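PDB 1JMX: amine Dehydrogenase from Pseudomonas putida, which probably serves as the beta-propeller subunit of an enzyme that oxidises primary amines to aldehydes and ammonia and passes electrons to heme c. Local coordinates for residues Tyr199-Leu213 against Tyr257-Ile270. Sequence-based numbering, arbitrary orientation.
Sequences YFWPHQSPRHEFSML and YFTGLRSPKDPNQI
The seam between two adjacent blades of a seven-bladed beta-propeller closes here around Y199, whose hydroxyl meets the backbone of G260 in the next blade, a worked example of how one buried hydroxyl can tie the loop leading into one blade to the first strand of the next. G260 N donates to Y199 OH (3.0 Å, N-H...O 157°) at the edge of the phenol, near its plane. The same oxygen shares a hydrogen bond with H203 NE2 (2.8 Å), in the plane of the imidazole, and a third with a water that also bonds S211 OG and donates to G260 O. The phenol is held flat between W201 CE3 over one face and M212 CA over the other. A phenylalanine in place of Y199 would probably leave G260 N without its acceptor, the water short of one partner and H203 freer to turn.

Apolar groups extend the seam. L261 CD2 makes a CH-pi contact over the imidazole face of H203, 4.1 Å from the ring centroid, while W201 O lies over the opposite face. T259 carries CG2 anti to its carbonyl carbon, which brings this methyl to 3.4 Å from W201 CD2; OG1 bonds Y298 O instead. L213 CD1 reaches the backbone at G260 N (3.8 Å), and its CD2 meets I270 CD1. At the other end of the contact, nearer P264 and P267, R207 NH1 lies over one face of the R262 guanidinium, the planes 60° apart, beside E209: R207 NH1 is salt-bridged to E209 OE1 (2.7 Å), and R262 NH2 is more distant from the carboxylate.

Strands 209-213 and 259-262 cross at 130°. In the neighbouring strand 230-239, Y235 hydrogen-bonds E209 OE1 and touches R262 and I270, while strand 299-302 of the following blade touches W201, H203 and L261.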
ATOM      1  N   TYR B 199      -3.696   9.093  17.747  1.00 16.84           N
ATOM      2  CA  TYR B 199      -3.769  10.530  17.971  1.00 15.26           C
ATOM      3  C   TYR B 199      -2.402  11.198  17.908  1.00 14.81           C
ATOM      4  O   TYR B 199      -1.500  10.855  18.668  1.00 15.59           O
ATOM      5  CB  TYR B 199      -4.416  10.796  19.331  1.00 13.71           C
ATOM      6  CG  TYR B 199      -5.492  11.847  19.304  1.00 12.32           C
ATOM      7  CD1 TYR B 199      -6.771  11.550  18.828  1.00 11.52           C
ATOM      8  CD2 TYR B 199      -5.238  13.141  19.754  1.00 11.60           C
ATOM      9  CE1 TYR B 199      -7.760  12.512  18.799  1.00 10.40           C
ATOM     10  CE2 TYR B 199      -6.231  14.113  19.729  1.00 11.80           C
ATOM     11  CZ  TYR B 199      -7.486  13.788  19.251  1.00 11.30           C
ATOM     12  OH  TYR B 199      -8.469  14.740  19.231  1.00 12.87           O
ATOM     13  N   PHE B 200      -2.260  12.147  16.989  1.00 13.54           N
ATOM     14  CA  PHE B 200      -1.009  12.877  16.808  1.00 14.75           C
ATOM     15  C   PHE B 200      -1.224  14.369  16.996  1.00 12.92           C
ATOM     16  O   PHE B 200      -0.421  15.179  16.543  1.00 13.57           O
ATOM     17  CB  PHE B 200      -0.466  12.638  15.401  1.00 18.64           C
ATOM     18  CG  PHE B 200      -0.258  11.194  15.074  1.00 22.72           C
ATOM     19  CD1 PHE B 200       0.334  10.337  16.002  1.00 25.45           C
ATOM     20  CD2 PHE B 200      -0.680  10.682  13.853  1.00 24.41           C
ATOM     21  CE1 PHE B 200       0.499   8.989  15.718  1.00 26.96           C
ATOM     22  CE2 PHE B 200      -0.520   9.339  13.558  1.00 25.45           C
ATOM     23  CZ  PHE B 200       0.067   8.490  14.489  1.00 26.93           C
ATOM     24  N   TRP B 201      -2.297  14.728  17.688  1.00 10.28           N
ATOM     25  CA  TRP B 201      -2.623  16.130  17.886  1.00 11.12           C
ATOM     26  C   TRP B 201      -2.740  16.512  19.369  1.00 11.27           C
ATOM     27  O   TRP B 201      -3.775  16.295  19.992  1.00 12.59           O
ATOM     28  CB  TRP B 201      -3.912  16.463  17.118  1.00  7.66           C
ATOM     29  CG  TRP B 201      -3.870  16.035  15.638  1.00  9.34           C
ATOM     30  CD1 TRP B 201      -3.418  16.778  14.582  1.00  8.40           C
ATOM     31  CD2 TRP B 201      -4.277  14.767  15.080  1.00  8.16           C
ATOM     32  NE1 TRP B 201      -3.517  16.058  13.414  1.00 10.01           N
ATOM     33  CE2 TRP B 201      -4.038  14.823  13.689  1.00  8.98           C
ATOM     34  CE3 TRP B 201      -4.817  13.591  15.623  1.00  6.71           C
ATOM     35  CZ2 TRP B 201      -4.322  13.750  12.833  1.00  9.87           C
ATOM     36  CZ3 TRP B 201      -5.096  12.524  14.768  1.00  5.79           C
ATOM     37  CH2 TRP B 201      -4.847  12.613  13.392  1.00  5.21           C
ATOM     38  N   PRO B 202      -1.645  17.029  19.962  1.00 12.15           N
ATOM     39  CA  PRO B 202      -1.637  17.438  21.371  1.00 11.63           C
ATOM     40  C   PRO B 202      -2.288  18.824  21.497  1.00 11.76           C
ATOM     41  O   PRO B 202      -1.600  19.851  21.521  1.00 13.63           O
ATOM     42  CB  PRO B 202      -0.142  17.474  21.699  1.00 11.34           C
ATOM     43  CG  PRO B 202       0.454  17.963  20.412  1.00 11.71           C
ATOM     44  CD  PRO B 202      -0.300  17.167  19.367  1.00 10.52           C
ATOM     45  N   HIS B 203      -3.618  18.840  21.541  1.00 11.57           N
ATOM     46  CA  HIS B 203      -4.368  20.085  21.650  1.00 11.62           C
ATOM     47  C   HIS B 203      -4.079  20.820  22.955  1.00 13.33           C
ATOM     48  O   HIS B 203      -4.049  20.223  24.030  1.00 12.15           O
ATOM     49  CB  HIS B 203      -5.884  19.837  21.626  1.00 10.19           C
ATOM     50  CG  HIS B 203      -6.351  18.879  20.573  1.00  8.57           C
ATOM     51  ND1 HIS B 203      -6.499  19.237  19.253  1.00  9.49           N
ATOM     52  CD2 HIS B 203      -6.791  17.605  20.667  1.00  6.56           C
ATOM     53  CE1 HIS B 203      -7.017  18.229  18.579  1.00  6.86           C
ATOM     54  NE2 HIS B 203      -7.204  17.227  19.416  1.00  9.06           N
ATOM     55  N   GLN B 204      -3.866  22.124  22.842  1.00 14.50           N
ATOM     56  CA  GLN B 204      -3.669  22.973  24.003  1.00 17.51           C
ATOM     57  C   GLN B 204      -4.991  23.749  24.044  1.00 18.94           C
ATOM     58  O   GLN B 204      -5.064  24.915  23.662  1.00 19.91           O
ATOM     59  CB  GLN B 204      -2.465  23.902  23.812  1.00 17.53           C
ATOM     60  CG  GLN B 204      -1.131  23.165  23.843  1.00 17.55           C
ATOM     61  CD  GLN B 204       0.066  24.099  23.861  1.00 17.80           C
ATOM     62  OE1 GLN B 204       0.161  25.025  23.058  1.00 17.76           O
ATOM     63  NE2 GLN B 204       0.993  23.851  24.779  1.00 17.79           N
ATOM     64  N   SER B 205      -6.046  23.047  24.449  1.00 21.25           N
ATOM     65  CA  SER B 205      -7.394  23.613  24.498  1.00 25.01           C
ATOM     66  C   SER B 205      -7.701  24.445  25.736  1.00 26.25           C
ATOM     67  O   SER B 205      -7.053  24.290  26.776  1.00 26.61           O
ATOM     68  CB  SER B 205      -8.436  22.497  24.361  1.00 25.63           C
ATOM     69  OG  SER B 205      -8.413  21.642  25.486  1.00 27.30           O
ATOM     70  N   PRO B 206      -8.712  25.339  25.641  1.00 28.49           N
ATOM     71  CA  PRO B 206      -9.115  26.203  26.760  1.00 28.80           C
ATOM     72  C   PRO B 206      -9.432  25.449  28.063  1.00 29.14           C
ATOM     73  O   PRO B 206      -9.309  26.015  29.154  1.00 30.33           O
ATOM     74  CB  PRO B 206     -10.350  26.920  26.202  1.00 28.69           C
ATOM     75  CG  PRO B 206     -10.008  27.071  24.750  1.00 27.75           C
ATOM     76  CD  PRO B 206      -9.459  25.696  24.415  1.00 28.38           C
ATOM     77  N   ARG B 207      -9.808  24.173  27.952  1.00 28.77           N
ATOM     78  CA  ARG B 207     -10.138  23.353  29.124  1.00 28.27           C
ATOM     79  C   ARG B 207      -8.911  22.832  29.891  1.00 27.52           C
ATOM     80  O   ARG B 207      -9.059  22.221  30.949  1.00 28.24           O
ATOM     81  CB  ARG B 207     -11.047  22.177  28.732  1.00 28.37           C
ATOM     82  CG  ARG B 207     -12.280  22.570  27.905  1.00 31.25           C
ATOM     83  CD  ARG B 207     -13.345  21.465  27.890  1.00 33.15           C
ATOM     84  NE  ARG B 207     -14.007  21.340  29.192  1.00 37.13           N
ATOM     85  CZ  ARG B 207     -14.040  20.225  29.924  1.00 38.56           C
ATOM     86  NH1 ARG B 207     -13.455  19.120  29.487  1.00 39.35           N
ATOM     87  NH2 ARG B 207     -14.654  20.216  31.104  1.00 40.08           N
ATOM     88  N   HIS B 208      -7.711  23.043  29.350  1.00 27.34           N
ATOM     89  CA  HIS B 208      -6.468  22.613  30.004  1.00 25.45           C
ATOM     90  C   HIS B 208      -6.479  21.127  30.351  1.00 23.05           C
ATOM     91  O   HIS B 208      -6.282  20.734  31.499  1.00 22.48           O
ATOM     92  CB  HIS B 208      -6.243  23.443  31.271  1.00 27.34           C
ATOM     93  CG  HIS B 208      -4.811  23.536  31.695  1.00 29.67           C
ATOM     94  ND1 HIS B 208      -4.423  23.448  33.016  1.00 29.81           N
ATOM     95  CD2 HIS B 208      -3.680  23.769  30.987  1.00 31.26           C
ATOM     96  CE1 HIS B 208      -3.117  23.628  33.104  1.00 31.00           C
ATOM     97  NE2 HIS B 208      -2.641  23.825  31.886  1.00 31.86           N
ATOM     98  N   GLU B 209      -6.752  20.305  29.351  1.00 21.97           N
ATOM     99  CA  GLU B 209      -6.774  18.869  29.540  1.00 20.42           C
ATOM    100  C   GLU B 209      -6.129  18.175  28.344  1.00 18.28           C
ATOM    101  O   GLU B 209      -5.987  18.766  27.270  1.00 16.18           O
ATOM    102  CB  GLU B 209      -8.206  18.359  29.779  1.00 22.35           C
ATOM    103  CG  GLU B 209      -9.181  18.595  28.639  1.00 26.32           C
ATOM    104  CD  GLU B 209     -10.621  18.155  28.951  1.00 29.64           C
ATOM    105  OE1 GLU B 209     -11.419  18.056  27.992  1.00 31.42           O
ATOM    106  OE2 GLU B 209     -10.968  17.915  30.133  1.00 29.36           O
ATOM    107  N   PHE B 210      -5.621  16.974  28.606  1.00 17.47           N
ATOM    108  CA  PHE B 210      -4.987  16.126  27.606  1.00 16.25           C
ATOM    109  C   PHE B 210      -6.104  15.188  27.176  1.00 14.77           C
ATOM    110  O   PHE B 210      -6.497  14.286  27.914  1.00 14.13           O
ATOM    111  CB  PHE B 210      -3.827  15.345  28.242  1.00 15.94           C
ATOM    112  CG  PHE B 210      -3.082  14.433  27.290  1.00 16.72           C
ATOM    113  CD1 PHE B 210      -3.194  14.575  25.907  1.00 17.06           C
ATOM    114  CD2 PHE B 210      -2.258  13.425  27.788  1.00 18.62           C
ATOM    115  CE1 PHE B 210      -2.501  13.727  25.042  1.00 17.63           C
ATOM    116  CE2 PHE B 210      -1.554  12.566  26.928  1.00 18.46           C
ATOM    117  CZ  PHE B 210      -1.680  12.719  25.555  1.00 18.61           C
ATOM    118  N   SER B 211      -6.641  15.432  25.990  1.00 14.95           N
ATOM    119  CA  SER B 211      -7.740  14.625  25.494  1.00 14.87           C
ATOM    120  C   SER B 211      -7.427  13.928  24.185  1.00 14.88           C
ATOM    121  O   SER B 211      -6.649  14.424  23.369  1.00 15.22           O
ATOM    122  CB  SER B 211      -8.987  15.492  25.329  1.00 14.81           C
ATOM    123  OG  SER B 211      -8.806  16.452  24.306  1.00 15.02           O
ATOM    124  N   MET B 212      -8.036  12.760  24.006  1.00 14.43           N
ATOM    125  CA  MET B 212      -7.868  11.963  22.802  1.00 14.45           C
ATOM    126  C   MET B 212      -9.145  11.183  22.565  1.00 15.71           C
ATOM    127  O   MET B 212      -9.864  10.878  23.512  1.00 16.58           O
ATOM    128  CB  MET B 212      -6.720  10.963  22.961  1.00 13.12           C
ATOM    129  CG  MET B 212      -5.358  11.576  23.192  1.00 14.27           C
ATOM    130  SD  MET B 212      -4.050  10.373  23.023  1.00 15.39           S
ATOM    131  CE  MET B 212      -4.329   9.358  24.454  1.00 13.28           C
ATOM    132  N   LEU B 213      -9.461  10.913  21.299  1.00 15.83           N
ATOM    133  CA  LEU B 213     -10.628  10.105  20.967  1.00 14.39           C
ATOM    134  C   LEU B 213     -10.127   8.666  20.856  1.00 14.57           C
ATOM    135  O   LEU B 213      -8.927   8.416  20.672  1.00 14.00           O
ATOM    136  CB  LEU B 213     -11.239  10.504  19.621  1.00 13.59           C
ATOM    137  CG  LEU B 213     -11.855  11.877  19.358  1.00 13.56           C
ATOM    138  CD1 LEU B 213     -12.439  11.860  17.963  1.00 12.07           C
ATOM    139  CD2 LEU B 213     -12.923  12.207  20.378  1.00 12.98           C
ATOM    140  N   TYR B 257     -13.506   9.904  12.817  1.00 16.29           N
ATOM    141  CA  TYR B 257     -13.083  11.255  13.207  1.00 15.01           C
ATOM    142  C   TYR B 257     -11.616  11.124  13.631  1.00 14.83           C
ATOM    143  O   TYR B 257     -11.241  10.141  14.272  1.00 14.08           O
ATOM    144  CB  TYR B 257     -13.890  11.781  14.406  1.00 15.12           C
ATOM    145  CG  TYR B 257     -15.389  11.791  14.214  1.00 17.02           C
ATOM    146  CD1 TYR B 257     -16.217  11.061  15.059  1.00 17.21           C
ATOM    147  CD2 TYR B 257     -15.973  12.485  13.151  1.00 17.80           C
ATOM    148  CE1 TYR B 257     -17.586  11.006  14.854  1.00 18.21           C
ATOM    149  CE2 TYR B 257     -17.343  12.443  12.934  1.00 20.46           C
ATOM    150  CZ  TYR B 257     -18.144  11.695  13.792  1.00 19.66           C
ATOM    151  OH  TYR B 257     -19.501  11.628  13.582  1.00 21.65           O
ATOM    152  N   PHE B 258     -10.779  12.076  13.231  1.00 13.18           N
ATOM    153  CA  PHE B 258      -9.366  12.052  13.607  1.00 13.89           C
ATOM    154  C   PHE B 258      -9.139  12.783  14.931  1.00 12.92           C
ATOM    155  O   PHE B 258      -8.405  12.308  15.799  1.00 13.49           O
ATOM    156  CB  PHE B 258      -8.501  12.650  12.500  1.00 13.06           C
ATOM    157  CG  PHE B 258      -7.982  11.633  11.524  1.00 13.89           C
ATOM    158  CD1 PHE B 258      -8.426  10.311  11.562  1.00 14.29           C
ATOM    159  CD2 PHE B 258      -7.038  11.995  10.567  1.00 14.14           C
ATOM    160  CE1 PHE B 258      -7.936   9.362  10.661  1.00 15.44           C
ATOM    161  CE2 PHE B 258      -6.537  11.055   9.657  1.00 15.52           C
ATOM    162  CZ  PHE B 258      -6.986   9.737   9.706  1.00 14.40           C
ATOM    163  N   THR B 259      -9.767  13.948  15.067  1.00 12.98           N
ATOM    164  CA  THR B 259      -9.671  14.743  16.282  1.00 12.38           C
ATOM    165  C   THR B 259     -11.065  15.132  16.761  1.00 14.06           C
ATOM    166  O   THR B 259     -12.032  15.151  15.986  1.00 12.11           O
ATOM    167  CB  THR B 259      -8.859  16.032  16.089  1.00 11.40           C
ATOM    168  OG1 THR B 259      -9.518  16.871  15.141  1.00 11.60           O
ATOM    169  CG2 THR B 259      -7.459  15.731  15.613  1.00  8.81           C
ATOM    170  N   GLY B 260     -11.151  15.435  18.052  1.00 13.67           N
ATOM    171  CA  GLY B 260     -12.406  15.833  18.647  1.00 13.38           C
ATOM    172  C   GLY B 260     -12.140  16.650  19.883  1.00 13.14           C
ATOM    173  O   GLY B 260     -11.235  16.333  20.644  1.00 14.44           O
ATOM    174  N   LEU B 261     -12.889  17.734  20.053  1.00 13.54           N
ATOM    175  CA  LEU B 261     -12.752  18.605  21.219  1.00 13.79           C
ATOM    176  C   LEU B 261     -14.092  18.985  21.811  1.00 15.01           C
ATOM    177  O   LEU B 261     -15.101  19.109  21.112  1.00 13.13           O
ATOM    178  CB  LEU B 261     -12.022  19.912  20.880  1.00 11.38           C
ATOM    179  CG  LEU B 261     -10.499  19.980  20.793  1.00 11.84           C
ATOM    180  CD1 LEU B 261     -10.096  21.413  20.509  1.00 10.22           C
ATOM    181  CD2 LEU B 261      -9.852  19.474  22.083  1.00  9.46           C
ATOM    182  N   ARG B 262     -14.076  19.182  23.119  1.00 17.62           N
ATOM    183  CA  ARG B 262     -15.257  19.621  23.819  1.00 20.24           C
ATOM    184  C   ARG B 262     -15.241  21.131  23.796  1.00 20.35           C
ATOM    185  O   ARG B 262     -14.180  21.760  23.908  1.00 21.13           O
ATOM    186  CB  ARG B 262     -15.276  19.114  25.247  1.00 22.40           C
ATOM    187  CG  ARG B 262     -15.721  17.700  25.321  1.00 26.80           C
ATOM    188  CD  ARG B 262     -16.354  17.457  26.631  1.00 31.66           C
ATOM    189  NE  ARG B 262     -15.375  17.178  27.661  1.00 36.35           N
ATOM    190  CZ  ARG B 262     -15.689  16.993  28.939  1.00 39.61           C
ATOM    191  NH1 ARG B 262     -16.957  17.086  29.338  1.00 39.45           N
ATOM    192  NH2 ARG B 262     -14.749  16.598  29.797  1.00 43.04           N
ATOM    193  N   SER B 263     -16.420  21.699  23.577  1.00 21.09           N
ATOM    194  CA  SER B 263     -16.581  23.137  23.516  1.00 20.44           C
ATOM    195  C   SER B 263     -16.358  23.717  24.892  1.00 20.82           C
ATOM    196  O   SER B 263     -16.838  23.165  25.886  1.00 20.85           O
ATOM    197  CB  SER B 263     -17.993  23.481  23.044  1.00 20.64           C
ATOM    198  OG  SER B 263     -18.204  24.877  23.040  1.00 22.23           O
ATOM    199  N   PRO B 264     -15.527  24.767  24.983  1.00 21.06           N
ATOM    200  CA  PRO B 264     -15.255  25.416  26.271  1.00 22.11           C
ATOM    201  C   PRO B 264     -16.501  26.219  26.719  1.00 24.57           C
ATOM    202  O   PRO B 264     -16.656  26.571  27.895  1.00 24.38           O
ATOM    203  CB  PRO B 264     -14.065  26.322  25.942  1.00 20.74           C
ATOM    204  CG  PRO B 264     -14.252  26.635  24.495  1.00 19.77           C
ATOM    205  CD  PRO B 264     -14.655  25.306  23.924  1.00 19.06           C
ATOM    206  N   LYS B 265     -17.389  26.458  25.749  1.00 26.23           N
ATOM    207  CA  LYS B 265     -18.650  27.186  25.902  1.00 27.00           C
ATOM    208  C   LYS B 265     -19.687  26.232  26.514  1.00 27.86           C
ATOM    209  O   LYS B 265     -20.380  26.576  27.474  1.00 28.73           O
ATOM    210  CB  LYS B 265     -19.078  27.652  24.508  1.00 27.33           C
ATOM    211  CG  LYS B 265     -20.274  28.576  24.414  1.00 30.02           C
ATOM    212  CD  LYS B 265     -20.357  29.088  22.988  1.00 31.87           C
ATOM    213  CE  LYS B 265     -21.469  30.092  22.774  1.00 34.56           C
ATOM    214  NZ  LYS B 265     -21.393  30.618  21.360  1.00 37.11           N
ATOM    215  N   ASP B 266     -19.808  25.044  25.927  1.00 27.96           N
ATOM    216  CA  ASP B 266     -20.709  24.015  26.434  1.00 27.95           C
ATOM    217  C   ASP B 266     -19.935  22.706  26.337  1.00 28.60           C
ATOM    218  O   ASP B 266     -19.734  22.157  25.244  1.00 29.09           O
ATOM    219  CB  ASP B 266     -22.019  23.942  25.641  1.00 28.43           C
ATOM    220  CG  ASP B 266     -22.995  22.897  26.197  1.00 28.21           C
ATOM    221  OD1 ASP B 266     -24.031  22.657  25.555  1.00 30.43           O
ATOM    222  OD2 ASP B 266     -22.747  22.303  27.263  1.00 30.66           O
ATOM    223  N   PRO B 267     -19.450  22.215  27.489  1.00 28.02           N
ATOM    224  CA  PRO B 267     -18.676  20.979  27.627  1.00 27.79           C
ATOM    225  C   PRO B 267     -19.464  19.715  27.326  1.00 27.31           C
ATOM    226  O   PRO B 267     -18.885  18.645  27.166  1.00 27.87           O
ATOM    227  CB  PRO B 267     -18.237  21.023  29.087  1.00 28.48           C
ATOM    228  CG  PRO B 267     -19.389  21.697  29.750  1.00 29.09           C
ATOM    229  CD  PRO B 267     -19.642  22.851  28.803  1.00 27.87           C
ATOM    230  N   ASN B 268     -20.785  19.823  27.287  1.00 25.69           N
ATOM    231  CA  ASN B 268     -21.604  18.657  26.996  1.00 25.28           C
ATOM    232  C   ASN B 268     -21.629  18.387  25.486  1.00 23.88           C
ATOM    233  O   ASN B 268     -22.207  17.405  25.022  1.00 24.01           O
ATOM    234  CB  ASN B 268     -23.019  18.851  27.530  1.00 27.08           C
ATOM    235  CG  ASN B 268     -23.915  17.671  27.227  1.00 29.42           C
ATOM    236  OD1 ASN B 268     -23.792  16.610  27.844  1.00 31.40           O
ATOM    237  ND2 ASN B 268     -24.793  17.832  26.238  1.00 31.00           N
ATOM    238  N   GLN B 269     -20.999  19.267  24.723  1.00 22.00           N
ATOM    239  CA  GLN B 269     -20.956  19.104  23.287  1.00 21.11           C
ATOM    240  C   GLN B 269     -19.536  18.819  22.857  1.00 20.35           C
ATOM    241  O   GLN B 269     -18.612  19.535  23.237  1.00 19.77           O
ATOM    242  CB  GLN B 269     -21.442  20.369  22.593  1.00 22.06           C
ATOM    243  CG  GLN B 269     -22.855  20.786  22.951  1.00 24.31           C
ATOM    244  CD  GLN B 269     -23.272  22.046  22.219  1.00 26.91           C
ATOM    245  OE1 GLN B 269     -22.437  22.908  21.913  1.00 28.92           O
ATOM    246  NE2 GLN B 269     -24.567  22.162  21.926  1.00 28.20           N
ATOM    247  N   ILE B 270     -19.370  17.737  22.106  1.00 20.78           N
ATOM    248  CA  ILE B 270     -18.072  17.352  21.577  1.00 20.96           C
ATOM    249  C   ILE B 270     -18.150  17.380  20.044  1.00 19.14           C
ATOM    250  O   ILE B 270     -19.132  16.923  19.448  1.00 18.82           O
ATOM    251  CB  ILE B 270     -17.625  15.958  22.087  1.00 22.70           C
ATOM    252  CG1 ILE B 270     -16.172  15.691  21.666  1.00 23.59           C
ATOM    253  CG2 ILE B 270     -18.564  14.873  21.571  1.00 23.64           C
ATOM    254  CD1 ILE B 270     -15.594  14.439  22.229  1.00 23.59           C
TER
HETATM  255  O   HOH W   1      -9.710  14.826  22.038  1.00 20.87           O